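Local structure of uncharacterized protein Atu1656/AGR_C_3050 (Agrobacterium tumefaciens, 2OJH) at residues Gln196-Arg201 with Ile212-Tyr217; Phe44-Trp49 with Met274-Trp279. The protein is of unknown function but belongs to the TolB family and folds as a six-bladed beta-propeller, a fold that often serves in binding other molecules. All blocks are in the same frame, centred on the assembly; numbering follows the deposited sequence.

Interaction 1: Gln196-Arg201 with Ile212-Tyr217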
loop_
_atom_site.group_PDB
_atom_site.type_symbol
_atom_site.label_atom_id
_atom_site.label_comp_id
_atom_site.label_asym_id
_atom_site.label_seq_id
_atom_site.Cartn_x
_atom_site.Cartn_y
_atom_site.Cartn_z
ATOM N N GLN A 196 0.640 1.095 -20.496
ATOM C CA GLN A 196 1.159 0.304 -19.391
ATOM C C GLN A 196 0.885 1.054 -18.106
ATOM O O GLN A 196 0.489 2.229 -18.132
ATOM C CB GLN A 196 2.650 -0.019 -19.582
ATOM C CG GLN A 196 3.563 1.190 -19.640
ATOM C CD GLN A 196 4.842 0.955 -20.443
ATOM O OE1 GLN A 196 4.803 0.515 -21.597
ATOM N NE2 GLN A 196 5.979 1.273 -19.840
HETATM N N MSE A 197 1.040 0.384 -16.973
HETATM C CA MSE A 197 0.860 1.089 -15.719
HETATM C C MSE A 197 1.987 2.136 -15.569
HETATM O O MSE A 197 3.173 1.819 -15.772
HETATM C CB MSE A 197 0.852 0.127 -14.536
HETATM C CG MSE A 197 -0.461 -0.644 -14.326
HETATM SE SE MSE A 197 -2.009 0.543 -14.197
HETATM C CE MSE A 197 -3.152 -0.251 -12.846
ATOM N N GLN A 198 1.593 3.384 -15.293
ATOM C CA GLN A 198 2.489 4.512 -15.001
ATOM C C GLN A 198 1.964 5.235 -13.784
ATOM O O GLN A 198 0.749 5.133 -13.481
ATOM C CB GLN A 198 2.499 5.495 -16.146
ATOM C CG GLN A 198 2.881 4.848 -17.478
ATOM C CD GLN A 198 4.377 4.603 -17.607
ATOM O OE1 GLN A 198 5.063 5.367 -18.259
ATOM N NE2 GLN A 198 4.877 3.538 -16.991
ATOM N N ILE A 199 2.850 5.963 -13.101
ATOM C CA ILE A 199 2.437 6.743 -11.933
ATOM C C ILE A 199 1.830 8.063 -12.382
ATOM O O ILE A 199 2.378 8.769 -13.252
ATOM C CB ILE A 199 3.576 6.979 -10.881
ATOM C CG1 ILE A 199 4.311 5.669 -10.554
ATOM C CG2 ILE A 199 2.993 7.645 -9.646
ATOM C CD1 ILE A 199 3.421 4.534 -10.136
ATOM N N TRP A 200 0.671 8.352 -11.791
ATOM C CA TRP A 200 -0.045 9.603 -11.998
ATOM C C TRP A 200 -0.347 10.190 -10.618
ATOM O O TRP A 200 -0.202 9.510 -9.588
ATOM C CB TRP A 200 -1.356 9.361 -12.765
ATOM C CG TRP A 200 -1.165 9.048 -14.257
ATOM C CD1 TRP A 200 -0.673 7.891 -14.806
ATOM C CD2 TRP A 200 -1.483 9.899 -15.343
ATOM N NE1 TRP A 200 -0.658 7.974 -16.190
ATOM C CE2 TRP A 200 -1.149 9.205 -16.543
ATOM C CE3 TRP A 200 -2.012 11.194 -15.432
ATOM C CZ2 TRP A 200 -1.326 9.762 -17.794
ATOM C CZ3 TRP A 200 -2.181 11.753 -16.688
ATOM C CH2 TRP A 200 -1.848 11.035 -17.856
ATOM N N ARG A 201 -0.721 11.461 -10.588
ATOM C CA ARG A 201 -1.261 12.033 -9.371
ATOM C C ARG A 201 -2.490 12.898 -9.646
ATOM O O ARG A 201 -2.557 13.570 -10.655
ATOM C CB ARG A 201 -0.182 12.799 -8.590
ATOM C CG ARG A 201 0.376 14.031 -9.284
ATOM C CD ARG A 201 1.335 14.764 -8.357
ATOM N NE ARG A 201 1.671 16.082 -8.874
ATOM C CZ ARG A 201 2.513 16.935 -8.296
ATOM N NH1 ARG A 201 2.733 18.114 -8.868
ATOM N NH2 ARG A 201 3.129 16.618 -7.160
ATOM N N ILE A 212 3.242 11.222 -13.808
ATOM C CA ILE A 212 4.481 11.312 -13.032
ATOM C C ILE A 212 5.612 10.412 -13.512
ATOM O O ILE A 212 6.770 10.832 -13.463
ATOM C CB ILE A 212 4.226 11.061 -11.538
ATOM C CG1 ILE A 212 3.255 12.123 -10.990
ATOM C CG2 ILE A 212 5.562 10.956 -10.776
ATOM C CD1 ILE A 212 3.785 13.548 -10.917
ATOM N N THR A 213 5.311 9.188 -13.950
ATOM C CA THR A 213 6.341 8.395 -14.654
ATOM C C THR A 213 6.040 8.262 -16.144
ATOM O O THR A 213 4.881 8.252 -16.567
ATOM C CB THR A 213 6.570 6.994 -14.041
ATOM O OG1 THR A 213 5.363 6.213 -14.116
ATOM C CG2 THR A 213 7.003 7.101 -12.603
ATOM N N ASP A 214 7.111 8.172 -16.938
ATOM C CA ASP A 214 7.019 7.914 -18.354
ATOM C C ASP A 214 8.175 6.950 -18.568
ATOM O O ASP A 214 9.297 7.385 -18.781
ATOM C CB ASP A 214 7.251 9.212 -19.111
ATOM C CG ASP A 214 6.925 9.104 -20.583
ATOM O OD1 ASP A 214 6.921 7.981 -21.138
ATOM O OD2 ASP A 214 6.667 10.164 -21.188
ATOM N N SER A 215 7.911 5.652 -18.396
ATOM C CA SER A 215 8.975 4.645 -18.344
ATOM C C SER A 215 8.699 3.519 -19.312
ATOM O O SER A 215 7.596 3.424 -19.859
ATOM C CB SER A 215 9.121 4.058 -16.934
ATOM O OG SER A 215 7.874 3.569 -16.431
ATOM N N ALA A 216 9.706 2.668 -19.513
ATOM C CA ALA A 216 9.518 1.397 -20.186
ATOM C C ALA A 216 9.020 0.290 -19.246
ATOM O O ALA A 216 9.159 -0.888 -19.554
ATOM C CB ALA A 216 10.830 0.950 -20.859
ATOM N N TYR A 217 8.424 0.643 -18.118
ATOM C CA TYR A 217 8.002 -0.394 -17.168
ATOM C C TYR A 217 6.553 -0.217 -16.802
ATOM O O TYR A 217 5.948 0.783 -17.168
ATOM C CB TYR A 217 8.823 -0.319 -15.877
ATOM C CG TYR A 217 10.302 -0.499 -16.106
ATOM C CD1 TYR A 217 10.806 -1.694 -16.629
ATOM C CD2 TYR A 217 11.196 0.528 -15.815
ATOM C CE1 TYR A 217 12.155 -1.860 -16.852
ATOM C CE2 TYR A 217 12.572 0.366 -16.032
ATOM C CZ TYR A 217 13.035 -0.834 -16.550
ATOM O OH TYR A 217 14.385 -1.016 -16.796
#
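I199 O accepts two backbone N-H groups, from I212 at 2.7 Å and T213 at 3.0 Å. Both donors come from the same face of its carbonyl plane. The CA atoms of I199 and T213 are 5.0 Å apart here. Further on, those of Q196 and Y217 are 7.2 Å apart, and side chains span the wider interval. T213 OG1 sits between its own backbone N and carbonyl carbon (chi1 62°) and takes the N-H of I199 at 2.7 Å. The methyl CG2 of T213 lies against CB and CG1 of I199.

The Q198 amide grips the loop with both ends. Its OE1 receives S215 N at 2.9 Å, in the carbonyl plane and on a lone pair. Its NE2 donates to S215 OG at 3.0 Å and, in a nearly straight bond (172°), to M197 O. A bend at chi2 (-77°) turns CD back for this. Q196 NE2 donates to Y217 O at 2.7 Å, from above the carbonyl plane. At the other end, I212 CD1 packs on CG and CD of R201, whose guanidinium forms a salt bridge with E210. D219 accepts from both T213 OG1 and S215 OG.

Residues 212-217 link strand 209-211 to strand 217-224, the crossing from the outer edge of one propeller blade to the next. Side-chain hydroxyls and amides do work here that paired strands leave to the backbone. With both amide ends of Q198 engaged, its flip state is fixed, and the linker is held to its blade without regular strand pairing.

Interaction 2: Phe44-Trp49 with Met274-Trp279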
loop_
_atom_site.group_PDB
_atom_site.type_symbol
_atom_site.label_atom_id
_atom_site.label_comp_id
_atom_site.label_asym_id
_atom_site.label_seq_id
_atom_site.Cartn_x
_atom_site.Cartn_y
_atom_site.Cartn_z
ATOM N N PHE A 44 4.136 -13.790 3.939
ATOM C CA PHE A 44 3.753 -12.581 4.652
ATOM C C PHE A 44 3.850 -11.453 3.655
ATOM O O PHE A 44 4.725 -11.477 2.776
ATOM C CB PHE A 44 4.677 -12.314 5.840
ATOM C CG PHE A 44 4.200 -12.925 7.110
ATOM C CD1 PHE A 44 4.183 -14.311 7.271
ATOM C CD2 PHE A 44 3.716 -12.115 8.130
ATOM C CE1 PHE A 44 3.732 -14.888 8.450
ATOM C CE2 PHE A 44 3.250 -12.691 9.318
ATOM C CZ PHE A 44 3.256 -14.071 9.470
ATOM N N GLU A 45 2.958 -10.468 3.785
ATOM C CA GLU A 45 2.782 -9.475 2.724
ATOM C C GLU A 45 2.597 -8.056 3.205
ATOM O O GLU A 45 2.040 -7.828 4.270
ATOM C CB GLU A 45 1.578 -9.883 1.837
ATOM C CG GLU A 45 1.792 -11.271 1.183
ATOM C CD GLU A 45 0.737 -11.658 0.189
ATOM O OE1 GLU A 45 0.839 -11.210 -0.973
ATOM O OE2 GLU A 45 -0.164 -12.467 0.546
ATOM N N ALA A 46 3.053 -7.100 2.395
ATOM C CA ALA A 46 2.508 -5.715 2.460
ATOM C C ALA A 46 2.602 -4.987 3.809
ATOM O O ALA A 46 1.581 -4.646 4.456
ATOM C CB ALA A 46 1.043 -5.689 1.898
ATOM N N PRO A 47 3.844 -4.727 4.258
ATOM C CA PRO A 47 4.003 -4.099 5.576
ATOM C C PRO A 47 3.572 -2.612 5.610
ATOM O O PRO A 47 3.870 -1.850 4.670
ATOM C CB PRO A 47 5.515 -4.237 5.832
ATOM C CG PRO A 47 6.133 -4.239 4.459
ATOM C CD PRO A 47 5.138 -4.997 3.600
ATOM N N ASN A 48 2.856 -2.243 6.678
ATOM C CA ASN A 48 2.747 -0.851 7.146
ATOM C C ASN A 48 3.727 -0.653 8.303
ATOM O O ASN A 48 4.140 -1.615 8.955
ATOM C CB ASN A 48 1.366 -0.564 7.792
ATOM C CG ASN A 48 0.193 -0.861 6.891
ATOM O OD1 ASN A 48 -0.703 -1.602 7.280
ATOM N ND2 ASN A 48 0.176 -0.293 5.686
ATOM N N TRP A 49 4.061 0.606 8.588
ATOM C CA TRP A 49 4.943 0.922 9.691
ATOM C C TRP A 49 4.179 1.799 10.641
ATOM O O TRP A 49 3.643 2.827 10.220
ATOM C CB TRP A 49 6.159 1.678 9.152
ATOM C CG TRP A 49 7.395 1.666 10.041
ATOM C CD1 TRP A 49 7.465 1.869 11.412
ATOM C CD2 TRP A 49 8.747 1.492 9.592
ATOM N NE1 TRP A 49 8.790 1.838 11.823
ATOM C CE2 TRP A 49 9.590 1.612 10.723
ATOM C CE3 TRP A 49 9.329 1.278 8.323
ATOM C CZ2 TRP A 49 10.995 1.489 10.632
ATOM C CZ3 TRP A 49 10.716 1.151 8.236
ATOM C CH2 TRP A 49 11.531 1.264 9.385
HETATM N N MSE A 274 5.136 -4.464 -1.389
HETATM C CA MSE A 274 4.788 -3.194 -0.738
HETATM C C MSE A 274 3.396 -2.691 -1.145
HETATM O O MSE A 274 3.253 -1.524 -1.537
HETATM C CB MSE A 274 5.856 -2.093 -0.995
HETATM C CG MSE A 274 6.016 -1.716 -2.425
HETATM SE SE MSE A 274 7.335 -0.274 -2.677
HETATM C CE MSE A 274 8.886 -1.200 -1.851
ATOM N N ASN A 275 2.353 -3.529 -1.050
ATOM C CA ASN A 275 1.060 -3.040 -1.580
ATOM C C ASN A 275 0.578 -1.797 -0.869
ATOM O O ASN A 275 -0.044 -0.916 -1.484
ATOM C CB ASN A 275 -0.056 -4.098 -1.507
ATOM C CG ASN A 275 0.262 -5.292 -2.308
ATOM O OD1 ASN A 275 1.050 -6.136 -1.873
ATOM N ND2 ASN A 275 -0.315 -5.379 -3.508
ATOM N N SER A 276 0.828 -1.748 0.431
ATOM C CA SER A 276 0.229 -0.744 1.298
ATOM C C SER A 276 1.276 0.290 1.777
ATOM O O SER A 276 2.489 0.036 1.660
ATOM C CB SER A 276 -0.414 -1.428 2.493
ATOM O OG SER A 276 -1.598 -2.096 2.086
ATOM N N PRO A 277 0.822 1.450 2.297
ATOM C CA PRO A 277 1.766 2.506 2.701
ATOM C C PRO A 277 2.842 1.986 3.643
ATOM O O PRO A 277 2.524 1.459 4.721
ATOM C CB PRO A 277 0.885 3.551 3.366
ATOM C CG PRO A 277 -0.481 3.362 2.779
ATOM C CD PRO A 277 -0.588 1.862 2.484
ATOM N N ASN A 278 4.110 2.066 3.215
ATOM C CA ASN A 278 5.186 1.349 3.946
ATOM C C ASN A 278 6.329 2.166 4.623
ATOM O O ASN A 278 7.357 1.600 5.014
ATOM C CB ASN A 278 5.798 0.345 2.988
ATOM C CG ASN A 278 6.366 1.009 1.769
ATOM O OD1 ASN A 278 5.915 2.094 1.378
ATOM N ND2 ASN A 278 7.383 0.397 1.182
ATOM N N TRP A 279 6.172 3.485 4.748
ATOM C CA TRP A 279 7.272 4.332 5.215
ATOM C C TRP A 279 7.256 4.375 6.715
ATOM O O TRP A 279 6.173 4.435 7.348
ATOM C CB TRP A 279 7.125 5.773 4.682
ATOM C CG TRP A 279 7.485 5.945 3.217
ATOM C CD1 TRP A 279 6.651 5.887 2.140
ATOM C CD2 TRP A 279 8.798 6.167 2.701
ATOM N NE1 TRP A 279 7.373 6.081 0.966
ATOM C CE2 TRP A 279 8.691 6.281 1.299
ATOM C CE3 TRP A 279 10.055 6.327 3.300
ATOM C CZ2 TRP A 279 9.813 6.497 0.487
ATOM C CZ3 TRP A 279 11.163 6.562 2.494
ATOM C CH2 TRP A 279 11.036 6.633 1.114
HETATM O O HOH W 1 3.265 -2.424 2.021
HETATM O O HOH W 2 3.648 2.877 6.996
HETATM O O HOH W 3 4.286 5.491 9.690
#
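N48 CG stands anti to its carbonyl carbon, and chi2 of 126° turns the amide so that ND2 meets P277 O. This bond is 3.1 Å long and almost straight (176°), with P277 O in the N48 amide plane. CA of N48 also gives a CA-H...O contact to P277 O, at 3.4 Å. N48 OD1 is hydrogen-bonded to H90 ND1. CB of W49 lies 3.3 Å from W279 O. W49 CG is anti to the backbone N, and the ring edge meets N278 O near its plane, with CE3 closest. A46 CB rests on N275 CB and OD1; this OD1 is hydrogen-bonded to G272 N, and ND2 to Q271.

The touching parts, 46-49 and 275-279, run 18° apart, and water fills in between their backbones. Water 1 donates to P47 O and to S276 O, the latter at 2.6 Å. Water 2 accepts from W49 N at 2.8 Å and lies close to P277 O and W279 O. Water 3 donates to W49 O and W279 O.

The segments carry matching Pro-Asn-Trp sequences, consistent with equivalent inner positions in adjacent propeller blades. One direct side-chain bond and bridging waters, rather than mutual backbone pairing, connect them in a mostly buried setting.

In the fold
The two interactions lie about 21 Å apart between centres and about 10 Å between nearest atoms, without touching. Interaction 2 is near the middle of the propeller, about 6 Å from the centre of the chain, whereas interaction 1 is about 17 Å out. Along the chain, interaction 1 is nested between the segments of interaction 2. They share no sheet. Interaction 1 joins strand 198-203 to the linker that leads into strand 217-224. Interaction 2 sets strand 45-49, an edge strand, beside 274-279, which precedes strand 285-291. One contact thus ties a linker to its own blade. The other brings early and late parts of the chain together, consistent with closure of the propeller ring.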